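Local structure of C2 toxin component I (Clostridium botulinum, 2J3X) at residues Lys52-Ser57 with Lys143-Ser148; Glu87-Asn92 with Ser184-Gln189; Leu219-Lys224 with Thr349-Thr354; Arg362-Leu367 with Gln418-Ala423. The protein acts as the enzymatic component of the binary C2 toxin, an ADP-ribosyltransferase whose target in host cells is probably actin. The protein carries 2 engineered substitutions. One frame throughout, in Å; residues are numbered along the deposited sequence.

Contact 1: residues Lys52-Ser57 with Lys143-Ser148. With GOL (glycerol), chain H.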
# COMPACT_ATOMS: atom_id res chain seq x y z
N LYS A 52 5.23 15.70 7.18
CA LYS A 52 6.20 15.76 6.09
C LYS A 52 7.01 14.45 5.98
O LYS A 52 7.22 13.89 4.86
CB LYS A 52 7.12 16.97 6.28
CG LYS A 52 8.18 17.14 5.20
CD LYS A 52 9.59 16.86 5.69
CE LYS A 52 10.32 18.17 5.91
NZ LYS A 52 11.49 17.96 6.82
N ILE A 53 7.55 14.01 7.12
CA ILE A 53 8.35 12.79 7.16
C ILE A 53 7.51 11.55 6.85
O ILE A 53 7.97 10.63 6.14
CB ILE A 53 9.05 12.67 8.56
CG1 ILE A 53 10.28 13.59 8.59
CG2 ILE A 53 9.49 11.25 8.88
CD1 ILE A 53 11.44 13.23 7.48
N ASP A 54 6.26 11.51 7.34
CA ASP A 54 5.38 10.37 7.03
C ASP A 54 5.14 10.30 5.53
O ASP A 54 5.21 9.24 4.93
CB ASP A 54 4.01 10.46 7.78
CG ASP A 54 4.09 9.91 9.24
OD1 ASP A 54 5.01 9.15 9.56
OD2 ASP A 54 3.20 10.21 10.05
N ASN A 55 4.83 11.45 4.92
CA ASN A 55 4.61 11.47 3.47
C ASN A 55 5.87 11.09 2.71
O ASN A 55 5.82 10.34 1.74
CB ASN A 55 4.19 12.89 3.07
CG ASN A 55 2.75 13.18 3.42
OD1 ASN A 55 1.94 12.29 3.69
ND2 ASN A 55 2.40 14.46 3.35
N PHE A 56 7.01 11.58 3.16
CA PHE A 56 8.29 11.24 2.54
C PHE A 56 8.55 9.72 2.66
O PHE A 56 9.06 9.10 1.73
CB PHE A 56 9.42 12.08 3.18
CG PHE A 56 10.74 11.97 2.44
CD1 PHE A 56 10.99 12.71 1.29
CD2 PHE A 56 11.68 11.04 2.86
CE1 PHE A 56 12.21 12.58 0.59
CE2 PHE A 56 12.88 10.89 2.16
CZ PHE A 56 13.16 11.66 1.05
N SER A 57 8.26 9.15 3.82
CA SER A 57 8.48 7.71 4.03
C SER A 57 7.63 6.86 3.09
O SER A 57 8.01 5.74 2.71
CB SER A 57 8.28 7.31 5.52
OG SER A 57 6.87 7.23 5.86
N LYS A 143 -0.96 1.06 5.62
CA LYS A 143 -0.41 2.33 6.00
C LYS A 143 1.06 2.34 5.55
O LYS A 143 1.91 1.70 6.14
CB LYS A 143 -0.51 2.51 7.53
CG LYS A 143 -0.09 3.95 7.96
CD LYS A 143 -1.26 4.94 7.82
CE LYS A 143 -0.84 6.33 8.31
NZ LYS A 143 -2.04 7.19 8.06
N PHE A 144 1.33 3.03 4.44
CA PHE A 144 2.70 3.02 3.90
C PHE A 144 3.72 3.68 4.80
O PHE A 144 4.87 3.21 4.88
CB PHE A 144 2.70 3.67 2.50
CG PHE A 144 1.76 3.01 1.56
CD1 PHE A 144 1.97 1.68 1.11
CD2 PHE A 144 0.65 3.73 1.08
CE1 PHE A 144 1.06 1.09 0.17
CE2 PHE A 144 -0.25 3.15 0.17
CZ PHE A 144 -0.06 1.83 -0.27
N SER A 145 3.30 4.71 5.54
CA SER A 145 4.21 5.45 6.41
C SER A 145 4.25 4.72 7.75
O SER A 145 3.63 3.68 7.90
CB SER A 145 3.72 6.89 6.64
OG SER A 145 2.43 6.86 7.29
N PHE A 146 5.01 5.27 8.70
CA PHE A 146 4.90 4.83 10.09
C PHE A 146 3.44 4.98 10.49
O PHE A 146 2.75 5.90 10.00
CB PHE A 146 5.73 5.75 10.96
CG PHE A 146 7.16 5.78 10.55
CD1 PHE A 146 8.00 4.65 10.77
CD2 PHE A 146 7.66 6.89 9.87
CE1 PHE A 146 9.37 4.66 10.38
CE2 PHE A 146 9.02 6.92 9.47
CZ PHE A 146 9.87 5.83 9.72
N ILE A 147 2.99 4.11 11.38
CA ILE A 147 1.62 4.15 11.86
C ILE A 147 1.65 4.62 13.32
O ILE A 147 2.63 4.34 14.06
CB ILE A 147 0.95 2.76 11.64
CG1 ILE A 147 -0.56 2.79 11.79
CG2 ILE A 147 1.61 1.69 12.51
CD1 ILE A 147 -1.22 1.42 11.49
N SER A 148 0.67 5.43 13.71
CA SER A 148 0.62 5.97 15.08
C SER A 148 -0.53 5.29 15.79
O SER A 148 -1.57 5.06 15.18
CB SER A 148 0.36 7.46 15.04
OG SER A 148 1.45 8.16 14.44
C1 GOL H . 0.36 8.43 3.34
O1 GOL H . 1.58 8.96 3.80
C2 GOL H . 0.45 6.94 3.53
O2 GOL H . 0.80 6.56 4.84
C3 GOL H . -0.89 6.32 3.39
O3 GOL H . -0.51 5.07 3.87
O HOH W 1 1.83 7.95 11.56
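Helix 47-59 packs against the bend that leads into strand 147-150, with Asp54 and Ser57 on the helix meeting Ser145 and Phe146 on the bend. The helix makes its closest approach with Ser57 OG, 3.2 Å from Ser145 CA. That hydroxyl sits between the backbone N and the carbonyl carbon (chi1 77°), turned back onto its own helix to donate to Asp54 O at 2.8 Å. Asp54 OD1 meets the Phe146 ring at its edge, in the ring plane and 3.5 Å from CD2 of Phe146, with the carboxylate turned 46° against the ring. Such an approach sets the oxygen against the hydrogen-bearing rim, which is probably mildly favourable. The bend leads into the eight-stranded mixed sheet of the N-terminal ADP-ribosyltransferase-like half, and the helix covers it together with helix 77-90, whose Ile85 and Leu89 also touch the Phe146 ring. Water 1 bridges the two segments, donating to Asp54 OD2 and, at 2.7 Å, to Phe146 O. This carbonyl is gripped a second time by Ser145 OG, 2.9 Å away. A glycerol, probably from the crystallisation liquor, occupies the flank of the contact: its O3 accepts from Phe144 N at 2.8 Å, while its O2 accepts from Ser145 N and donates to Ser145 OG.

Contact 2: residues Glu87-Asn92 with Ser184-Gln189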
# COMPACT_ATOMS: atom_id res chain seq x y z
N GLU A 87 15.53 2.87 12.50
CA GLU A 87 16.57 2.28 13.35
C GLU A 87 16.24 2.44 14.84
O GLU A 87 16.42 1.47 15.62
CB GLU A 87 17.92 2.90 13.03
CG GLU A 87 19.10 2.35 13.76
CD GLU A 87 20.42 3.07 13.41
OE1 GLU A 87 20.46 3.90 12.48
OE2 GLU A 87 21.45 2.80 14.07
N ALA A 88 15.71 3.59 15.23
CA ALA A 88 15.30 3.81 16.64
C ALA A 88 14.17 2.84 17.02
O ALA A 88 14.15 2.23 18.11
CB ALA A 88 14.84 5.27 16.82
N LEU A 89 13.25 2.60 16.09
CA LEU A 89 12.13 1.69 16.39
C LEU A 89 12.60 0.23 16.61
O LEU A 89 12.03 -0.49 17.41
CB LEU A 89 11.06 1.77 15.28
CG LEU A 89 10.32 3.10 15.20
CD1 LEU A 89 9.44 3.10 13.92
CD2 LEU A 89 9.39 3.24 16.41
N LEU A 90 13.63 -0.20 15.85
CA LEU A 90 14.13 -1.58 15.91
C LEU A 90 14.69 -1.90 17.29
O LEU A 90 14.79 -3.06 17.68
CB LEU A 90 15.24 -1.79 14.86
CG LEU A 90 14.87 -2.56 13.61
CD1 LEU A 90 13.38 -2.58 13.35
CD2 LEU A 90 15.68 -2.10 12.39
N LYS A 91 15.06 -0.85 18.02
CA LYS A 91 15.76 -0.98 19.30
C LYS A 91 14.81 -1.20 20.47
O LYS A 91 15.23 -1.45 21.60
CB LYS A 91 16.62 0.26 19.53
CG LYS A 91 17.90 0.29 18.65
CD LYS A 91 18.66 1.60 18.76
CE LYS A 91 20.05 1.52 18.06
NZ LYS A 91 20.83 2.81 18.34
N ASN A 92 13.51 -1.14 20.22
CA ASN A 92 12.55 -1.05 21.30
C ASN A 92 11.34 -1.91 21.03
O ASN A 92 10.63 -1.67 20.07
CB ASN A 92 12.16 0.42 21.43
CG ASN A 92 11.69 0.79 22.81
OD1 ASN A 92 12.37 0.51 23.79
ND2 ASN A 92 10.59 1.52 22.89
N SER A 184 1.01 8.68 22.04
CA SER A 184 0.88 7.70 20.95
C SER A 184 2.09 6.78 20.87
O SER A 184 3.23 7.17 21.21
CB SER A 184 0.72 8.39 19.57
OG SER A 184 -0.39 9.25 19.57
N LEU A 185 1.86 5.58 20.42
CA LEU A 185 3.01 4.75 19.99
C LEU A 185 3.29 5.08 18.53
O LEU A 185 2.38 5.47 17.79
CB LEU A 185 2.74 3.25 20.08
CG LEU A 185 2.15 2.69 21.40
CD1 LEU A 185 2.10 1.21 21.41
CD2 LEU A 185 2.99 3.23 22.60
N LEU A 186 4.52 4.86 18.12
CA LEU A 186 4.90 4.97 16.72
C LEU A 186 5.32 3.56 16.34
O LEU A 186 6.15 2.95 17.03
CB LEU A 186 6.09 5.95 16.58
CG LEU A 186 6.40 6.21 15.10
CD1 LEU A 186 5.25 6.92 14.41
CD2 LEU A 186 7.68 7.03 15.02
N LEU A 187 4.79 3.03 15.24
CA LEU A 187 5.16 1.67 14.81
C LEU A 187 5.75 1.74 13.39
O LEU A 187 5.63 2.78 12.73
CB LEU A 187 3.97 0.70 14.84
CG LEU A 187 3.06 0.78 16.06
CD1 LEU A 187 1.88 -0.17 15.79
CD2 LEU A 187 3.80 0.34 17.31
N ASN A 188 6.40 0.66 12.96
CA ASN A 188 7.10 0.58 11.69
C ASN A 188 6.18 0.91 10.52
O ASN A 188 4.93 0.79 10.58
CB ASN A 188 7.59 -0.87 11.50
CG ASN A 188 8.80 -1.18 12.35
OD1 ASN A 188 9.52 -0.26 12.75
ND2 ASN A 188 9.10 -2.45 12.53
N GLN A 189 6.81 1.27 9.40
CA GLN A 189 6.11 1.47 8.16
C GLN A 189 5.52 0.14 7.68
O GLN A 189 6.05 -0.96 7.96
CB GLN A 189 7.14 1.86 7.09
CG GLN A 189 7.81 3.22 7.31
CD GLN A 189 8.49 3.68 6.02
OE1 GLN A 189 9.68 3.94 6.04
NE2 GLN A 189 7.72 3.79 4.90
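Leu89, near the C-terminal end of helix 77-90, points at Leu186, Leu187 and Asn188, where strand 183-187 of the N-terminal mixed sheet runs out into a loop. This is helix-on-sheet packing, and its apolar part rests mostly on one forked side chain. Leu89 CD2 lies over the strand backbone, 3.3 Å from Leu186 O and 4.3 Å from Leu186 CB, while the other branch, CD1, reaches 4.0 Å from Leu187 C. In Leu89, chi1 (-67°) sets CG anti to the carbonyl carbon and chi2 (172°) places CD1 anti to CA. Trp29 of helix 15-30 touches the same leucine.

Polar groups take part by packing and by bonds made elsewhere. Leu89 and Asn188 overlap flank against flank, their side chains running in opposing senses, and the Asn188 ND2 group is held by Asp173 OD2. Leu90 adds a looser touch, its CD1 lying 4.4 Å from Asn188 ND2, while the Gln189 amide turns instead to Arg86, Phe144 and Ser57. Asn188 OD1 rests against the aliphatic part of Leu89, at 3.6 Å from both CB and CD1.

Contact 3: residues Leu219-Lys224 with Thr349-Thr354. With SO4 (sulfate ion), chain M.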
# COMPACT_ATOMS: atom_id res chain seq x y z
N LEU A 219 2.30 -9.26 2.34
CA LEU A 219 3.66 -9.47 1.76
C LEU A 219 3.82 -8.52 0.58
O LEU A 219 2.99 -8.53 -0.34
CB LEU A 219 3.79 -10.90 1.25
CG LEU A 219 5.19 -11.29 0.73
CD1 LEU A 219 6.29 -11.00 1.76
CD2 LEU A 219 5.16 -12.76 0.32
N ASP A 220 4.83 -7.66 0.62
CA ASP A 220 4.98 -6.57 -0.39
C ASP A 220 6.42 -6.08 -0.26
O ASP A 220 6.90 -5.80 0.88
CB ASP A 220 4.03 -5.44 0.01
CG ASP A 220 3.94 -4.29 -0.99
OD1 ASP A 220 4.85 -4.09 -1.85
OD2 ASP A 220 2.95 -3.52 -0.85
N PHE A 221 7.13 -5.98 -1.40
CA PHE A 221 8.55 -5.61 -1.37
C PHE A 221 8.80 -4.20 -1.88
O PHE A 221 9.97 -3.74 -1.91
CB PHE A 221 9.33 -6.59 -2.26
CG PHE A 221 9.16 -8.05 -1.78
CD1 PHE A 221 9.77 -8.46 -0.60
CD2 PHE A 221 8.33 -8.94 -2.50
CE1 PHE A 221 9.58 -9.81 -0.16
CE2 PHE A 221 8.13 -10.28 -2.07
CZ PHE A 221 8.76 -10.68 -0.88
N TYR A 222 7.70 -3.48 -2.14
CA TYR A 222 7.77 -2.04 -2.55
C TYR A 222 8.83 -1.91 -3.66
O TYR A 222 8.81 -2.74 -4.60
CB TYR A 222 8.00 -1.08 -1.34
CG TYR A 222 6.94 -1.32 -0.30
CD1 TYR A 222 5.62 -0.93 -0.50
CD2 TYR A 222 7.27 -2.00 0.87
CE1 TYR A 222 4.65 -1.18 0.47
CE2 TYR A 222 6.30 -2.31 1.84
CZ TYR A 222 5.00 -1.91 1.61
OH TYR A 222 4.08 -2.22 2.61
N ASN A 223 9.71 -0.92 -3.56
CA ASN A 223 10.71 -0.69 -4.63
C ASN A 223 11.89 -1.68 -4.61
O ASN A 223 12.60 -1.81 -5.60
CB ASN A 223 11.20 0.77 -4.59
CG ASN A 223 11.91 1.11 -3.34
OD1 ASN A 223 11.79 0.41 -2.31
ND2 ASN A 223 12.63 2.23 -3.36
N LYS A 224 12.04 -2.46 -3.51
CA LYS A 224 13.21 -3.35 -3.38
C LYS A 224 13.02 -4.66 -4.13
O LYS A 224 13.99 -5.25 -4.60
CB LYS A 224 13.53 -3.61 -1.87
CG LYS A 224 14.17 -2.36 -1.25
CD LYS A 224 14.32 -2.53 0.28
CE LYS A 224 14.93 -1.27 0.94
NZ LYS A 224 14.75 -1.28 2.45
N THR A 349 3.70 -7.81 -14.53
CA THR A 349 3.80 -7.07 -13.26
C THR A 349 5.20 -7.36 -12.78
O THR A 349 5.88 -8.24 -13.33
CB THR A 349 2.79 -7.63 -12.19
OG1 THR A 349 3.20 -8.96 -11.79
CG2 THR A 349 1.35 -7.67 -12.72
N SER A 350 5.67 -6.59 -11.81
CA SER A 350 6.98 -6.86 -11.22
C SER A 350 6.88 -6.84 -9.72
O SER A 350 6.05 -6.10 -9.15
CB SER A 350 7.98 -5.76 -11.64
OG SER A 350 9.25 -6.00 -11.02
N LEU A 351 7.74 -7.61 -9.02
CA LEU A 351 7.78 -7.35 -7.58
C LEU A 351 8.41 -6.02 -7.18
O LEU A 351 8.29 -5.59 -6.01
CB LEU A 351 8.50 -8.55 -6.84
CG LEU A 351 7.79 -9.91 -6.87
CD1 LEU A 351 8.54 -10.85 -5.89
CD2 LEU A 351 6.31 -9.81 -6.41
N LYS A 352 9.11 -5.36 -8.12
CA LYS A 352 9.64 -4.05 -7.87
C LYS A 352 8.62 -2.96 -8.20
O LYS A 352 8.10 -2.96 -9.34
CB LYS A 352 10.92 -3.82 -8.70
CG LYS A 352 12.09 -4.66 -8.26
CD LYS A 352 13.38 -4.16 -8.91
CE LYS A 352 13.47 -4.68 -10.28
NZ LYS A 352 14.90 -4.64 -10.82
N SER A 353 8.33 -2.07 -7.26
CA SER A 353 7.33 -1.03 -7.53
C SER A 353 7.78 -0.04 -8.60
O SER A 353 6.92 0.56 -9.27
CB SER A 353 6.93 -0.20 -6.30
OG SER A 353 7.99 0.64 -5.89
N THR A 354 9.10 0.20 -8.72
CA THR A 354 9.54 1.36 -9.52
C THR A 354 10.81 1.08 -10.32
O THR A 354 11.85 1.69 -10.10
CB THR A 354 9.75 2.58 -8.61
OG1 THR A 354 8.59 2.72 -7.76
CG2 THR A 354 9.87 3.90 -9.50
S SO4 M . 16.95 2.09 3.14
O1 SO4 M . 16.52 3.51 3.37
O2 SO4 M . 17.61 1.68 4.38
O3 SO4 M . 15.78 1.23 2.97
O4 SO4 M . 17.88 1.99 2.01
O HOH W 2 6.34 -6.55 -4.10
O HOH W 3 11.75 -0.46 -7.78
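The ring of Phe221 and the side chain of Leu351 run alongside one another in the same sense, and Leu351 CD1 comes obliquely to the ring, 3.9 Å from CE2 of Phe221. On the next residue, Tyr222, one ring face carries Asp220 OD1, 3.5 Å above the plane and displaced toward the rim. The same oxygen accepts from Tyr222 N at 2.9 Å, on its anti side, which makes Asp220 to Tyr222 an Asx turn. Asp220 OD1 is anchored further by Tyr298 OH.

Across the contact, the loop between strand 206-216 and helix 227-234 meets the turn after strand 347-350. Thr349 and Ser350 belong to the Ser-Thr-Ser motif typical of this toxin class, and Ser350 OG begins an ST turn by accepting from Lys352 N. The direct bond between the segments is Ser353 N to Tyr222 O, 2.8 Å long, with the donor 48° above the carbonyl plane. Ser353 OG lies between its own backbone N and carbonyl carbon, which puts it 3.3 Å from Asn223 CA; it accepts from Thr354 OG1 and is also bonded to Leu61 O. Two waters complete the seam: water 2 accepts from Phe221 N and donates to Leu351 O, and water 3 donates to Asn223 O at 2.7 Å and accepts from Thr354 N. Lys224, its chain extended, reaches with NZ a sulfate probably from the crystallisation liquor, 2.8 Å from O3. The loop is thus joined to the turn through backbone groups, directly and by water, alongside the Phe221-Leu351 packing.

Contact 4: residues Arg362-Leu367 with Gln418-Ala423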
# COMPACT_ATOMS: atom_id res chain seq x y z
N ARG A 362 2.64 7.64 -13.99
CA ARG A 362 2.00 8.17 -12.74
C ARG A 362 1.01 7.20 -12.10
O ARG A 362 0.57 7.42 -10.95
CB ARG A 362 1.24 9.48 -13.11
CG ARG A 362 2.20 10.58 -13.57
CD ARG A 362 1.38 11.72 -14.19
NE ARG A 362 2.26 12.86 -14.53
CZ ARG A 362 2.97 12.95 -15.65
NH1 ARG A 362 2.97 12.00 -16.56
NH2 ARG A 362 3.69 14.03 -15.85
N PHE A 363 0.59 6.17 -12.84
CA PHE A 363 -0.53 5.34 -12.33
C PHE A 363 0.05 3.98 -11.90
O PHE A 363 0.36 3.13 -12.72
CB PHE A 363 -1.65 5.21 -13.39
CG PHE A 363 -2.21 6.56 -13.80
CD1 PHE A 363 -1.61 7.29 -14.85
CD2 PHE A 363 -3.29 7.10 -13.14
CE1 PHE A 363 -2.10 8.56 -15.24
CE2 PHE A 363 -3.82 8.39 -13.51
CZ PHE A 363 -3.21 9.13 -14.59
N ILE A 364 0.21 3.82 -10.58
CA ILE A 364 0.95 2.67 -10.07
C ILE A 364 -0.07 1.65 -9.57
O ILE A 364 -0.63 1.84 -8.51
CB ILE A 364 1.83 3.08 -8.88
CG1 ILE A 364 2.76 4.26 -9.22
CG2 ILE A 364 2.59 1.83 -8.32
CD1 ILE A 364 3.15 5.13 -7.96
N PHE A 365 -0.30 0.57 -10.31
CA PHE A 365 -1.19 -0.48 -9.83
C PHE A 365 -0.45 -1.31 -8.81
O PHE A 365 0.62 -1.83 -9.10
CB PHE A 365 -1.71 -1.38 -10.91
CG PHE A 365 -2.87 -0.77 -11.67
CD1 PHE A 365 -4.16 -0.87 -11.18
CD2 PHE A 365 -2.62 -0.06 -12.83
CE1 PHE A 365 -5.25 -0.30 -11.90
CE2 PHE A 365 -3.71 0.51 -13.55
CZ PHE A 365 -5.02 0.38 -13.06
N ARG A 366 -1.02 -1.33 -7.60
CA ARG A 366 -0.48 -2.13 -6.48
C ARG A 366 -1.46 -3.31 -6.41
O ARG A 366 -2.52 -3.24 -5.79
CB ARG A 366 -0.43 -1.22 -5.22
CG ARG A 366 0.08 -2.05 -3.97
CD ARG A 366 0.42 -1.13 -2.82
NE ARG A 366 0.83 -1.94 -1.66
CZ ARG A 366 0.05 -2.19 -0.59
NH1 ARG A 366 -1.17 -1.65 -0.51
NH2 ARG A 366 0.55 -2.97 0.42
N LEU A 367 -1.12 -4.40 -7.11
CA LEU A 367 -2.08 -5.48 -7.38
C LEU A 367 -1.92 -6.54 -6.31
O LEU A 367 -0.82 -7.04 -6.12
CB LEU A 367 -1.77 -6.16 -8.74
CG LEU A 367 -1.87 -5.15 -9.89
CD1 LEU A 367 -1.40 -5.79 -11.19
CD2 LEU A 367 -3.33 -4.65 -10.00
N GLN A 418 2.01 11.21 -8.17
CA GLN A 418 1.59 9.92 -8.72
C GLN A 418 0.55 9.31 -7.80
O GLN A 418 0.28 9.84 -6.73
CB GLN A 418 2.77 8.95 -8.85
CG GLN A 418 3.99 9.61 -9.57
CD GLN A 418 5.01 8.61 -10.07
OE1 GLN A 418 5.22 7.55 -9.47
NE2 GLN A 418 5.72 8.97 -11.14
N VAL A 419 -0.06 8.21 -8.25
CA VAL A 419 -1.13 7.61 -7.41
C VAL A 419 -0.85 6.13 -7.30
O VAL A 419 -0.60 5.44 -8.34
CB VAL A 419 -2.55 7.86 -8.01
CG1 VAL A 419 -3.01 9.38 -7.80
CG2 VAL A 419 -2.66 7.35 -9.50
N VAL A 420 -1.00 5.61 -6.06
CA VAL A 420 -0.89 4.16 -5.84
C VAL A 420 -2.29 3.57 -5.80
O VAL A 420 -3.09 3.94 -4.92
CB VAL A 420 -0.14 3.94 -4.48
CG1 VAL A 420 -0.07 2.44 -4.12
CG2 VAL A 420 1.29 4.59 -4.59
N ILE A 421 -2.56 2.70 -6.76
CA ILE A 421 -3.91 2.21 -7.01
C ILE A 421 -3.98 0.78 -6.45
O ILE A 421 -3.52 -0.19 -7.09
CB ILE A 421 -4.21 2.25 -8.53
CG1 ILE A 421 -4.09 3.72 -9.05
CG2 ILE A 421 -5.65 1.70 -8.78
CD1 ILE A 421 -4.17 3.77 -10.60
N ASP A 422 -4.58 0.62 -5.27
CA ASP A 422 -4.73 -0.71 -4.68
C ASP A 422 -5.87 -1.42 -5.39
O ASP A 422 -7.00 -0.91 -5.46
CB ASP A 422 -5.13 -0.57 -3.18
CG ASP A 422 -3.95 -0.23 -2.29
OD1 ASP A 422 -2.85 -0.74 -2.58
OD2 ASP A 422 -4.14 0.46 -1.27
N ALA A 423 -5.61 -2.63 -5.87
CA ALA A 423 -6.65 -3.39 -6.54
C ALA A 423 -6.54 -4.87 -6.18
O ALA A 423 -5.45 -5.38 -5.91
CB ALA A 423 -6.60 -3.22 -8.02
O HOH W 4 -4.08 -1.76 0.80
O HOH W 5 -3.43 -3.72 -3.07
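Asp422 OD1 is gripped by Arg366 NH1, in a salt bridge of 2.8 Å, and by water 5, which also donates to Arg366 O. The two side chains leave the sheet together, yet their flat ends are turned 61° apart, NH1 meeting OD1 on its syn side but 30° out of the carboxylate plane. Arg366 CG is anti to the backbone N, and the chain stays extended to NE, which salt-bridges Asp220, while Asp422 OD2 pairs with Arg402.

Beneath this pair run two parallel neighbours of the five-stranded mixed sheet in the C-terminal ADP-ribosyltransferase half, 363-369 and 414-426, their directions 28° apart here. Five backbone bonds join them, the shortest from Ile421 N to Ile364 O at 2.7 Å. On the sheet face opposite the salt bridge, Ile421 CD1 sits 4.2 Å above the Phe365 ring plane, offset toward its rim, and also meets the Phe363 ring at the edge. Nearby, Phe363 CD2 touches Val419 CG2 at 3.7 Å.

The Phe363-Phe365-Ile421 face is apolar, whereas the other combines Ile364 and Val420 with buried charge: with two acids and two arginines interlinked, the charges probably offset one another and hold the Arg366 guanidinium in a fixed direction.

From the N terminus, helix 47-59 opens the first loop, which contact 1 closes at residues 143-148. Helix 77-90 lies within that loop, and contact 2 carries it on to 184-189, so the two cross; their strands 147-150 and 183-187 are sheet neighbours, and together they fix helices 47-59 and 77-90 to the N-terminal mixed sheet. The chain then passes into the loop after strand 206-216, which contact 3 ties to residues 349-354. Contact 4 follows in series, pairing two strands 51 residues apart. Asp220 and Arg366 join contacts 3 and 4, while the Phe144 ring of contact 1 packs on Tyr222, Arg366 and Val420, bringing the two halves together.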